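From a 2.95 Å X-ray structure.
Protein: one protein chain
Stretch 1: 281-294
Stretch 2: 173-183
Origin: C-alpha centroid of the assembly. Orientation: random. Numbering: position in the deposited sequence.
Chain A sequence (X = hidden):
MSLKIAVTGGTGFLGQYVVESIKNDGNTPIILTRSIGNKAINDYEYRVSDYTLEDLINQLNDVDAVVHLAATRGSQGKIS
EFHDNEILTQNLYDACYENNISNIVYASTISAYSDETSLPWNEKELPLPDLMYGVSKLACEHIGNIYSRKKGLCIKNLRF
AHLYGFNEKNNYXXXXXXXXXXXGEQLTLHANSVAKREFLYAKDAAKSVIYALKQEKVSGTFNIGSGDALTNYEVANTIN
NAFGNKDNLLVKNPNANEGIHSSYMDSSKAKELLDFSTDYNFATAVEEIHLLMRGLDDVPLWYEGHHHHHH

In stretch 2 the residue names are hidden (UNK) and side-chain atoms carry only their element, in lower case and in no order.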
# COMPACT_ATOMS: atom_id res chain seq x y z
N ASN A 281 -19.39 -7.94 22.24
CA ASN A 281 -18.04 -7.77 22.76
C ASN A 281 -17.46 -9.18 22.86
O ASN A 281 -18.22 -10.15 22.75
CB ASN A 281 -18.04 -7.05 24.10
CG ASN A 281 -18.73 -7.84 25.20
OD1 ASN A 281 -19.15 -8.98 25.00
ND2 ASN A 281 -18.84 -7.24 26.38
N PHE A 282 -16.15 -9.32 23.06
CA PHE A 282 -15.55 -10.64 22.89
C PHE A 282 -16.29 -11.76 23.62
O PHE A 282 -16.54 -12.81 23.04
CB PHE A 282 -14.06 -10.66 23.24
CG PHE A 282 -13.35 -11.88 22.73
CD1 PHE A 282 -12.92 -12.87 23.61
CD2 PHE A 282 -13.14 -12.06 21.37
CE1 PHE A 282 -12.27 -14.00 23.13
CE2 PHE A 282 -12.49 -13.19 20.89
CZ PHE A 282 -12.06 -14.16 21.77
N ALA A 283 -16.66 -11.52 24.88
CA ALA A 283 -17.29 -12.55 25.73
C ALA A 283 -18.70 -12.90 25.29
O ALA A 283 -19.11 -14.06 25.35
CB ALA A 283 -17.29 -12.12 27.21
N THR A 284 -19.44 -11.89 24.85
CA THR A 284 -20.80 -12.07 24.34
C THR A 284 -20.78 -12.85 23.03
O THR A 284 -21.62 -13.72 22.81
CB THR A 284 -21.46 -10.70 24.10
OG1 THR A 284 -21.98 -10.20 25.34
CG2 THR A 284 -22.59 -10.82 23.11
N ALA A 285 -19.82 -12.52 22.18
CA ALA A 285 -19.66 -13.14 20.88
C ALA A 285 -19.34 -14.63 20.98
O ALA A 285 -19.89 -15.46 20.26
CB ALA A 285 -18.57 -12.43 20.11
N VAL A 286 -18.43 -14.95 21.88
CA VAL A 286 -17.97 -16.31 22.06
C VAL A 286 -19.02 -17.15 22.80
O VAL A 286 -19.18 -18.34 22.53
CB VAL A 286 -16.61 -16.34 22.77
CG1 VAL A 286 -16.14 -17.76 22.95
CG2 VAL A 286 -15.60 -15.53 21.97
N GLU A 287 -19.74 -16.51 23.74
CA GLU A 287 -20.88 -17.15 24.39
C GLU A 287 -21.81 -17.73 23.33
O GLU A 287 -22.37 -18.81 23.50
CB GLU A 287 -21.67 -16.14 25.26
CG GLU A 287 -21.20 -15.96 26.72
CD GLU A 287 -22.07 -14.95 27.52
OE1 GLU A 287 -23.30 -14.84 27.26
OE2 GLU A 287 -21.53 -14.27 28.43
N GLU A 288 -21.95 -16.99 22.22
CA GLU A 288 -22.86 -17.34 21.14
C GLU A 288 -22.25 -18.35 20.18
O GLU A 288 -22.90 -19.31 19.77
CB GLU A 288 -23.26 -16.06 20.37
CG GLU A 288 -24.19 -16.28 19.18
CD GLU A 288 -24.66 -14.98 18.55
OE1 GLU A 288 -25.47 -14.26 19.18
OE2 GLU A 288 -24.24 -14.68 17.41
N ILE A 289 -20.99 -18.13 19.83
CA ILE A 289 -20.26 -19.06 18.98
C ILE A 289 -20.28 -20.43 19.62
O ILE A 289 -20.56 -21.43 18.96
CB ILE A 289 -18.82 -18.59 18.72
CG1 ILE A 289 -18.83 -17.23 18.01
CG2 ILE A 289 -18.04 -19.64 17.92
CD1 ILE A 289 -17.46 -16.67 17.73
N HIS A 290 -19.99 -20.48 20.92
CA HIS A 290 -20.09 -21.73 21.65
C HIS A 290 -21.47 -22.36 21.46
O HIS A 290 -21.59 -23.49 20.98
CB HIS A 290 -19.80 -21.50 23.14
CG HIS A 290 -20.18 -22.66 24.01
ND1 HIS A 290 -19.58 -23.89 23.92
CD2 HIS A 290 -21.11 -22.76 24.99
CE1 HIS A 290 -20.12 -24.71 24.81
NE2 HIS A 290 -21.05 -24.05 25.47
N LEU A 291 -22.50 -21.60 21.83
CA LEU A 291 -23.89 -22.06 21.79
C LEU A 291 -24.35 -22.39 20.37
O LEU A 291 -25.54 -22.55 20.11
CB LEU A 291 -24.81 -21.00 22.41
CG LEU A 291 -26.29 -21.32 22.66
CD1 LEU A 291 -27.21 -20.94 21.49
CD2 LEU A 291 -26.44 -22.79 23.05
N LEU A 292 -23.40 -22.49 19.45
CA LEU A 292 -23.73 -22.82 18.08
C LEU A 292 -22.79 -23.89 17.54
O LEU A 292 -23.04 -24.48 16.48
CB LEU A 292 -23.70 -21.56 17.21
CG LEU A 292 -24.45 -21.56 15.88
CD1 LEU A 292 -25.39 -22.76 15.75
CD2 LEU A 292 -25.19 -20.23 15.72
N MSE A 293 -21.72 -24.16 18.28
CA MSE A 293 -20.76 -25.18 17.86
C MSE A 293 -21.32 -26.58 18.08
O MSE A 293 -20.75 -27.57 17.62
CB MSE A 293 -19.42 -25.00 18.55
CG MSE A 293 -18.35 -24.46 17.61
SE MSE A 293 -16.71 -23.89 18.49
CE MSE A 293 -17.53 -22.58 19.66
N ARG A 294 -22.44 -26.64 18.78
CA ARG A 294 -23.19 -27.89 18.90
C ARG A 294 -23.98 -28.16 17.61
O ARG A 294 -25.20 -28.29 17.63
CB ARG A 294 -24.11 -27.80 20.11
CG ARG A 294 -23.37 -27.34 21.36
CD ARG A 294 -24.29 -26.81 22.45
NE ARG A 294 -23.56 -26.62 23.70
CZ ARG A 294 -24.10 -26.12 24.81
NH1 ARG A 294 -25.37 -25.75 24.84
NH2 ARG A 294 -23.35 -25.99 25.91
N UNK A 173 -4.75 -19.18 15.76
CA UNK A 173 -4.81 -19.22 17.22
C UNK A 173 -6.22 -19.26 17.82
O UNK A 173 -6.55 -20.15 18.60
c UNK A 173 -4.15 -18.05 19.37
c UNK A 173 -4.05 -18.05 17.85
se UNK A 173 -3.55 -16.43 20.30
c UNK A 173 -5.20 -15.38 20.25
N UNK A 174 -7.03 -18.27 17.46
CA UNK A 174 -8.36 -18.11 18.02
C UNK A 174 -9.24 -19.32 17.70
O UNK A 174 -10.05 -19.75 18.53
c UNK A 174 -9.02 -16.81 17.51
c UNK A 174 -8.77 -16.64 16.00
c UNK A 174 -10.90 -15.87 18.94
c UNK A 174 -10.52 -16.79 17.82
N UNK A 175 -9.08 -19.87 16.50
CA UNK A 175 -9.83 -21.07 16.11
C UNK A 175 -9.38 -22.29 16.92
O UNK A 175 -10.20 -23.07 17.40
c UNK A 175 -9.71 -21.34 14.60
n UNK A 175 -9.70 -19.81 12.71
o UNK A 175 -11.53 -19.88 14.01
c UNK A 175 -10.39 -20.27 13.74
N UNK A 176 -8.06 -22.44 17.08
CA UNK A 176 -7.50 -23.51 17.90
C UNK A 176 -8.12 -23.54 19.30
O UNK A 176 -8.59 -24.59 19.74
n UNK A 176 -2.05 -20.95 18.38
c UNK A 176 -3.68 -24.03 17.15
n UNK A 176 -2.63 -22.87 19.53
c UNK A 176 -2.59 -22.17 18.39
c UNK A 176 -5.98 -23.39 18.01
n UNK A 176 -3.07 -22.70 17.26
c UNK A 176 -5.19 -24.00 16.85
N UNK A 177 -8.11 -22.41 19.98
CA UNK A 177 -8.72 -22.33 21.30
C UNK A 177 -10.17 -22.82 21.24
O UNK A 177 -10.58 -23.66 22.03
c UNK A 177 -5.88 -18.56 22.65
c UNK A 177 -4.83 -19.43 22.80
c UNK A 177 -6.28 -21.26 22.33
c UNK A 177 -7.13 -19.05 22.34
c UNK A 177 -8.70 -20.91 21.85
c UNK A 177 -7.34 -20.40 22.17
c UNK A 177 -5.03 -20.78 22.64
N UNK A 178 -10.93 -22.27 20.29
CA UNK A 178 -12.34 -22.64 20.15
C UNK A 178 -12.49 -24.15 20.12
O UNK A 178 -13.20 -24.72 20.95
c UNK A 178 -13.44 -19.80 17.91
c UNK A 178 -14.31 -18.03 19.25
c UNK A 178 -13.88 -18.49 18.03
c UNK A 178 -13.84 -20.17 20.22
c UNK A 178 -14.28 -18.86 20.35
c UNK A 178 -12.94 -22.05 18.87
c UNK A 178 -13.41 -20.64 19.01
N UNK A 179 -11.83 -24.78 19.17
CA UNK A 179 -11.86 -26.23 19.05
C UNK A 179 -11.38 -26.89 20.34
O UNK A 179 -12.09 -27.70 20.93
c UNK A 179 -11.04 -26.71 17.85
n UNK A 179 -10.72 -25.37 14.98
c UNK A 179 -11.85 -26.94 16.57
c UNK A 179 -11.95 -25.68 15.71
c UNK A 179 -9.88 -26.28 14.49
n UNK A 179 -10.13 -27.58 14.63
n UNK A 179 -8.79 -25.89 13.85
N UNK A 180 -10.17 -26.52 20.77
CA UNK A 180 -9.55 -27.15 21.92
C UNK A 180 -10.43 -27.07 23.17
O UNK A 180 -10.77 -28.09 23.77
n UNK A 180 -4.82 -26.80 20.39
o UNK A 180 -5.48 -25.65 22.22
c UNK A 180 -8.14 -26.58 22.17
c UNK A 180 -5.74 -26.40 21.28
c UNK A 180 -7.16 -26.93 21.05
N UNK A 181 -10.82 -25.86 23.55
CA UNK A 181 -11.67 -25.65 24.71
C UNK A 181 -12.99 -26.40 24.58
O UNK A 181 -13.55 -26.87 25.56
c UNK A 181 -11.92 -24.17 24.92
N UNK A 182 -13.47 -26.51 23.34
CA UNK A 182 -14.73 -27.20 23.06
C UNK A 182 -14.69 -28.69 23.41
O UNK A 182 -15.69 -29.24 23.87
c UNK A 182 -18.65 -28.33 21.20
c UNK A 182 -18.46 -29.41 20.35
c UNK A 182 -16.29 -27.86 21.15
c UNK A 182 -15.12 -27.02 21.58
c UNK A 182 -17.57 -27.56 21.59
c UNK A 182 -17.19 -29.71 19.90
c UNK A 182 -16.11 -28.94 20.30
N UNK A 183 -13.55 -29.33 23.18
CA UNK A 183 -13.38 -30.73 23.57
C UNK A 183 -12.88 -30.85 25.01
O UNK A 183 -12.51 -31.94 25.46
n UNK A 183 -14.31 -32.53 19.68
c UNK A 183 -14.29 -32.24 21.02
c UNK A 183 -12.41 -31.44 22.63
n UNK A 183 -12.30 -31.94 20.16
c UNK A 183 -13.02 -31.87 21.33
c UNK A 183 -13.09 -32.35 19.18

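Position 173 carries two carbons, a selenium and a terminal carbon in an unbranched chain, with no contact to stretch 1. A selenium between carbons marks selenomethionine, Met-173.

Position 174 has four carbons, forked at the first, with one arm two carbons long. The end of that arm lies 3.5 Å from CZ of Phe-282, near the plane of that ring and at its edge. Beta-branching with unequal arms identifies Ile-174, and the touching atom is CD1.

Position 175 has two carbons, the second bearing one oxygen and one nitrogen, and stays out of reach: Asn-175. At position 176, three carbons, a nitrogen and a carbon with two further nitrogens form a guanidinium, hence Arg-176, also out of reach.

Position 177 is one carbon followed by a six-carbon ring without a hydroxyl, so Phe-177; it does not approach stretch 1. Position 178 has the same composition but reaches stretch 1. Its CA-to-CB bond points toward stretch 1, and its ring meets Val-286, Ile-289 and Met-293. With no ring oxygen, it is Phe-178. Its CE1 lies 3.4 Å from Val-286 CG1, at the ring edge, and its CZ 3.8 Å from Ile-289 CD1, while Ile-289 CG2 sits over one face.

Position 179 has three carbons, a nitrogen, then a carbon carrying two more nitrogens, with its CA-to-CB bond pointing away: Arg-179. Position 180 has three carbons, the third carrying an oxygen and a nitrogen, one carbon longer than Asn-175: Gln-180. Position 181 has a single carbon, Ala-181. Neither of these last two reaches stretch 1.

Position 182 is again one carbon and a six-carbon ring; its CA-to-CB bond points toward stretch 1 and the ring lies beside the backbone O and the CB of Met-293. It is Phe-182, with CZ 4.0 Å from Met-293 O and CE1 4.3 Å from Met-293 CB. Position 183, one carbon and a five-membered ring of three carbons and two nitrogens, is His-183, the first residue to leave helical phi/psi.

The contact is apolar; no hydrogen bond crosses it. The two helix axes come within 11.5 Å at 54°, and positions 174, 178 and 182, spaced four apart, bring one helical side against Phe-282, Val-286, Ile-289 and Met-293. Selenomethionine Met-293 serves both later rings: its SE lies 5.4 Å from the ring centroid of Phe-178 and 5.3 Å from that of Phe-182, 40° and 31° off the respective normals, both oblique. Phe-178, with 100 Å² covered, contributes most to the 388 Å² buried in total.

Stretch 2 (173-183) MINRFFRQAFH
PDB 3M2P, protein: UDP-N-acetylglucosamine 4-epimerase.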